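O-methyltransferase (Bacillus halodurans, PDB 2GPY) probably transfers a methyl group from S-adenosylmethionine to an oxygen of a substrate, as a putative metal-binding O-methyltransferase whose acceptor is unknown. Local coordinates at residues Q189-I201 and G205-E215. Sequence-based numbering, arbitrary orientation. Where two conformers were deposited one is given.
Sequences QWLLEHPQYDTRI and GDGIAISIKRE. With ZN (zinc ion), chain J; MG (magnesium ion), chain G; ZN (zinc ion), chain H.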
loop_
_atom_site.group_PDB
_atom_site.type_symbol
_atom_site.label_atom_id
_atom_site.label_comp_id
_atom_site.label_asym_id
_atom_site.label_seq_id
_atom_site.Cartn_x
_atom_site.Cartn_y
_atom_site.Cartn_z
ATOM N N GLN B 189 6.062 -17.445 9.062
ATOM C CA GLN B 189 7.229 -16.927 9.774
ATOM C C GLN B 189 8.418 -16.627 8.856
ATOM O O GLN B 189 9.040 -15.575 9.016
ATOM C CB GLN B 189 7.628 -17.774 10.989
ATOM C CG GLN B 189 6.939 -17.314 12.297
ATOM C CD GLN B 189 6.856 -15.778 12.450
ATOM O OE1 GLN B 189 5.774 -15.195 12.374
ATOM N NE2 GLN B 189 8.003 -15.133 12.654
ATOM N N TRP B 190 8.670 -17.502 7.840
ATOM C CA TRP B 190 9.905 -17.313 7.056
ATOM C C TRP B 190 9.782 -16.032 6.267
ATOM O O TRP B 190 10.750 -15.301 6.097
ATOM C CB TRP B 190 10.206 -18.509 6.125
ATOM C CG TRP B 190 9.314 -18.592 4.928
ATOM C CD1 TRP B 190 8.218 -19.392 4.776
ATOM C CD2 TRP B 190 9.424 -17.825 3.706
ATOM N NE1 TRP B 190 7.633 -19.167 3.535
ATOM C CE2 TRP B 190 8.356 -18.214 2.865
ATOM C CE3 TRP B 190 10.322 -16.852 3.244
ATOM C CZ2 TRP B 190 8.161 -17.659 1.594
ATOM C CZ3 TRP B 190 10.121 -16.303 1.974
ATOM C CH2 TRP B 190 9.050 -16.710 1.170
ATOM N N LEU B 191 8.570 -15.748 5.805
ATOM C CA LEU B 191 8.340 -14.559 5.022
ATOM C C LEU B 191 8.503 -13.333 5.911
ATOM O O LEU B 191 9.167 -12.364 5.538
ATOM C CB LEU B 191 6.930 -14.588 4.420
ATOM C CG LEU B 191 6.605 -13.339 3.611
ATOM C CD1 LEU B 191 7.623 -13.139 2.466
ATOM C CD2 LEU B 191 5.177 -13.452 3.073
ATOM N N LEU B 192 7.909 -13.394 7.103
ATOM C CA LEU B 192 7.863 -12.227 7.980
ATOM C C LEU B 192 9.229 -11.799 8.536
ATOM O O LEU B 192 9.397 -10.626 8.909
ATOM C CB LEU B 192 6.838 -12.448 9.094
ATOM C CG LEU B 192 5.412 -12.590 8.539
ATOM C CD1 LEU B 192 4.433 -13.159 9.566
ATOM C CD2 LEU B 192 4.907 -11.283 7.954
ATOM N N GLU B 193 10.195 -12.723 8.582
ATOM C CA GLU B 193 11.528 -12.429 9.142
ATOM C C GLU B 193 12.688 -12.469 8.129
ATOM O O GLU B 193 13.868 -12.371 8.499
ATOM C CB GLU B 193 11.821 -13.295 10.376
ATOM C CG GLU B 193 11.804 -14.800 10.175
ATOM C CD GLU B 193 12.133 -15.550 11.471
ATOM O OE1 GLU B 193 11.861 -15.015 12.579
ATOM O OE2 GLU B 193 12.679 -16.677 11.393
ATOM N N HIS B 194 12.332 -12.592 6.851
ATOM C CA HIS B 194 13.274 -12.498 5.744
ATOM C C HIS B 194 13.878 -11.094 5.710
ATOM O O HIS B 194 13.137 -10.099 5.588
ATOM C CB HIS B 194 12.522 -12.703 4.428
ATOM C CG HIS B 194 13.285 -13.498 3.427
ATOM N ND1 HIS B 194 14.301 -12.957 2.665
ATOM C CD2 HIS B 194 13.208 -14.806 3.087
ATOM C CE1 HIS B 194 14.805 -13.897 1.886
ATOM N NE2 HIS B 194 14.167 -15.029 2.128
ATOM N N PRO B 195 15.206 -10.995 5.814
ATOM C CA PRO B 195 15.813 -9.689 6.093
ATOM C C PRO B 195 15.699 -8.547 5.060
ATOM O O PRO B 195 15.635 -7.381 5.470
ATOM C CB PRO B 195 17.284 -10.033 6.362
ATOM C CG PRO B 195 17.500 -11.326 5.703
ATOM C CD PRO B 195 16.214 -12.068 5.819
ATOM N N GLN B 196 15.702 -8.829 3.772
ATOM C CA GLN B 196 15.772 -7.728 2.798
ATOM C C GLN B 196 14.391 -7.094 2.531
ATOM O O GLN B 196 14.250 -6.240 1.649
ATOM C CB GLN B 196 16.401 -8.210 1.482
ATOM C CG GLN B 196 17.208 -7.143 0.727
ATOM C CD GLN B 196 18.027 -7.698 -0.451
ATOM O OE1 GLN B 196 17.831 -8.836 -0.909
ATOM N NE2 GLN B 196 18.933 -6.875 -0.960
ATOM N N TYR B 197 13.392 -7.513 3.301
ATOM C CA TYR B 197 12.020 -7.079 3.064
ATOM C C TYR B 197 11.368 -6.622 4.328
ATOM O O TYR B 197 11.682 -7.093 5.422
ATOM C CB TYR B 197 11.194 -8.194 2.429
ATOM C CG TYR B 197 11.696 -8.480 1.052
ATOM C CD1 TYR B 197 12.745 -9.382 0.839
ATOM C CD2 TYR B 197 11.183 -7.789 -0.036
ATOM C CE1 TYR B 197 13.235 -9.607 -0.454
ATOM C CE2 TYR B 197 11.657 -8.016 -1.315
ATOM C CZ TYR B 197 12.684 -8.905 -1.513
ATOM O OH TYR B 197 13.142 -9.102 -2.810
ATOM N N ASP B 198 10.478 -5.656 4.139
ATOM C CA ASP B 198 9.659 -5.103 5.161
ATOM C C ASP B 198 8.279 -5.671 4.831
ATOM O O ASP B 198 7.648 -5.225 3.888
ATOM C CB ASP B 198 9.654 -3.610 4.919
ATOM C CG ASP B 198 9.288 -2.859 6.097
ATOM O OD1 ASP B 198 8.323 -3.289 6.783
ATOM O OD2 ASP B 198 9.964 -1.838 6.327
ATOM N N THR B 199 7.817 -6.658 5.579
ATOM C CA THR B 199 6.591 -7.380 5.182
ATOM C C THR B 199 5.463 -7.196 6.194
ATOM O O THR B 199 5.674 -7.339 7.404
ATOM C CB THR B 199 6.873 -8.892 4.978
ATOM O OG1 THR B 199 7.836 -9.066 3.930
ATOM C CG2 THR B 199 5.576 -9.661 4.606
ATOM N N ARG B 200 4.277 -6.859 5.700
ATOM C CA ARG B 200 3.067 -6.860 6.522
ATOM C C ARG B 200 1.991 -7.655 5.810
ATOM O O ARG B 200 2.004 -7.768 4.573
ATOM C CB ARG B 200 2.569 -5.439 6.800
ATOM C CG ARG B 200 3.637 -4.544 7.417
ATOM C CD ARG B 200 3.079 -3.644 8.487
ATOM N NE ARG B 200 3.031 -4.327 9.773
ATOM C CZ ARG B 200 1.918 -4.647 10.417
ATOM N NH1 ARG B 200 0.734 -4.340 9.904
ATOM N NH2 ARG B 200 1.995 -5.273 11.583
ATOM N N ILE B 201 1.071 -8.220 6.593
ATOM C CA ILE B 201 -0.054 -8.983 6.026
ATOM C C ILE B 201 -1.315 -8.171 6.172
ATOM O O ILE B 201 -1.638 -7.759 7.287
ATOM C CB ILE B 201 -0.265 -10.344 6.742
ATOM C CG1 ILE B 201 0.977 -11.256 6.535
ATOM C CG2 ILE B 201 -1.555 -11.021 6.174
ATOM C CD1 ILE B 201 1.000 -12.446 7.410
ATOM N N GLY B 205 -9.464 -9.974 1.279
ATOM C CA GLY B 205 -9.596 -11.210 0.510
ATOM C C GLY B 205 -9.132 -12.373 1.364
ATOM O O GLY B 205 -9.557 -12.510 2.509
ATOM N N ASP B 206 -8.238 -13.194 0.812
ATOM C CA ASP B 206 -7.691 -14.359 1.519
ATOM C C ASP B 206 -6.381 -14.055 2.265
ATOM O O ASP B 206 -5.655 -14.962 2.679
ATOM C CB ASP B 206 -7.517 -15.518 0.516
ATOM C CG ASP B 206 -8.850 -16.104 0.081
ATOM O OD1 ASP B 206 -9.807 -16.008 0.876
ATOM O OD2 ASP B 206 -8.965 -16.678 -1.029
ATOM N N GLY B 207 -6.086 -12.769 2.445
ATOM C CA GLY B 207 -4.813 -12.346 3.016
ATOM C C GLY B 207 -3.823 -12.072 1.896
ATOM O O GLY B 207 -3.622 -12.918 0.986
ATOM N N ILE B 208 -3.256 -10.872 1.931
ATOM C CA ILE B 208 -2.239 -10.467 0.983
ATOM C C ILE B 208 -1.044 -9.982 1.778
ATOM O O ILE B 208 -1.179 -9.060 2.589
ATOM C CB ILE B 208 -2.713 -9.337 0.084
ATOM C CG1 ILE B 208 -4.014 -9.728 -0.665
ATOM C CG2 ILE B 208 -1.582 -8.973 -0.928
ATOM C CD1 ILE B 208 -4.619 -8.551 -1.431
ATOM N N ALA B 209 0.112 -10.613 1.580
ATOM C CA ALA B 209 1.330 -10.090 2.204
ATOM C C ALA B 209 1.946 -9.100 1.241
ATOM O O ALA B 209 1.996 -9.352 0.020
ATOM C CB ALA B 209 2.291 -11.199 2.487
ATOM N N ILE B 210 2.362 -7.959 1.767
ATOM C CA ILE B 210 3.036 -6.936 0.959
ATOM C C ILE B 210 4.426 -6.779 1.529
ATOM O O ILE B 210 4.608 -6.284 2.645
ATOM C CB ILE B 210 2.296 -5.608 1.010
ATOM C CG1 ILE B 210 0.860 -5.816 0.505
ATOM C CG2 ILE B 210 2.986 -4.576 0.137
ATOM C CD1 ILE B 210 -0.087 -5.113 1.366
ATOM N N SER B 211 5.402 -7.266 0.777
ATOM C CA SER B 211 6.794 -7.188 1.197
ATOM C C SER B 211 7.455 -6.064 0.433
ATOM O O SER B 211 7.496 -6.086 -0.796
ATOM C CB SER B 211 7.512 -8.521 0.893
ATOM O OG SER B 211 6.812 -9.605 1.477
ATOM N N ILE B 212 7.956 -5.061 1.147
ATOM C CA ILE B 212 8.602 -3.947 0.493
ATOM C C ILE B 212 10.125 -4.114 0.554
ATOM O O ILE B 212 10.713 -4.196 1.631
ATOM C CB ILE B 212 8.216 -2.594 1.151
ATOM C CG1 ILE B 212 6.681 -2.510 1.331
ATOM C CG2 ILE B 212 8.752 -1.418 0.317
ATOM C CD1 ILE B 212 6.226 -1.142 1.944
ATOM N N LYS B 213 10.746 -4.121 -0.614
ATOM C CA LYS B 213 12.169 -4.425 -0.707
ATOM C C LYS B 213 12.994 -3.275 -0.166
ATOM O O LYS B 213 12.832 -2.117 -0.579
ATOM C CB LYS B 213 12.565 -4.767 -2.144
ATOM C CG LYS B 213 13.994 -5.308 -2.245
ATOM C CD LYS B 213 14.233 -5.985 -3.561
ATOM C CE LYS B 213 15.527 -6.788 -3.496
ATOM N NZ LYS B 213 15.808 -7.398 -4.823
ATOM N N ARG B 214 13.873 -3.615 0.787
ATOM C CA ARG B 214 14.739 -2.637 1.435
ATOM C C ARG B 214 15.867 -2.240 0.503
ATOM O O ARG B 214 16.203 -2.980 -0.433
ATOM C CB ARG B 214 15.310 -3.184 2.749
ATOM C CG ARG B 214 14.277 -3.353 3.846
ATOM C CD ARG B 214 14.923 -3.540 5.210
ATOM N NE ARG B 214 13.897 -3.548 6.250
ATOM C CZ ARG B 214 13.322 -4.648 6.734
ATOM N NH1 ARG B 214 13.696 -5.842 6.295
ATOM N NH2 ARG B 214 12.385 -4.555 7.675
ATOM N N GLU B 215 16.452 -1.074 0.772
ATOM C CA GLU B 215 17.524 -0.522 -0.044
ATOM C C GLU B 215 18.767 -1.418 -0.106
ATOM O O GLU B 215 19.418 -1.682 0.907
ATOM C CB GLU B 215 17.888 0.879 0.458
ATOM C CG GLU B 215 19.146 1.459 -0.167
ATOM C CD GLU B 215 18.998 2.926 -0.499
ATOM O OE1 GLU B 215 17.840 3.389 -0.637
ATOM O OE2 GLU B 215 20.026 3.616 -0.629
HETATM ZN ZN ZN J . 14.928 -16.593 1.034
HETATM MG MG MG G . -7.817 -17.038 -2.752
HETATM ZN ZN ZN H . -11.640 -16.777 0.185
HETATM O O HOH W 1 -7.758 -14.901 -3.162
HETATM O O HOH W 2 -7.168 -17.489 -4.699
HETATM O O HOH W 3 -7.990 -19.083 -2.674
HETATM O O HOH W 4 -9.724 -17.082 -3.507
HETATM O O HOH W 5 13.991 -18.070 2.168
#
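T199 and S211 join hydroxyls across the antiparallel β hairpin of strands 197-202 and 208-213, which forms one edge of the seven-stranded sheet (order 3-2-1-4-5-7-6) of this Rossmann-like methyltransferase fold. Their backbones form a non-hydrogen-bonded pair, and, being directly opposite each other, they project their side chains from the same face of the sheet; both oxygens lie anti to their own carbonyl carbons (chi1 -61° and -54°), which sets T199 OG1 2.7 Å from S211 OG in a hydrogen bond. L191, from helix 189-193, closes over this tight part: its CD2 rests 3.7 Å from A209 CB, while CD1 reaches S211 OG. F143 and Y139 of helix 139-146 pack against L191 as well. The neighbouring pair, R200 and I210, sends its side chains to the other face, and its backbones are hydrogen-bonded: I210 N donates to R200 O at 2.8 Å.

Toward the hairpin's open end, Y197 slants across the extended aliphatic chain of K213, with Y197 CE2 3.5 Å from K213 CB, and the ammonium continues to the carbonyls of S147 and V150. Beyond it the contact loosens into solvent. Here H194, which begins the type I turn 194-197, binds a zinc ion together with D144. R214 lays one guanidinium face over the backbone of Y197 and D198; its charge pairing with D198 is long, and the D198 carboxylate forms its main salt bridge with K51 of the second subunit. Backbone pairing nevertheless persists at this exposed end, where R214 N donates to Q196 O at 2.8 Å.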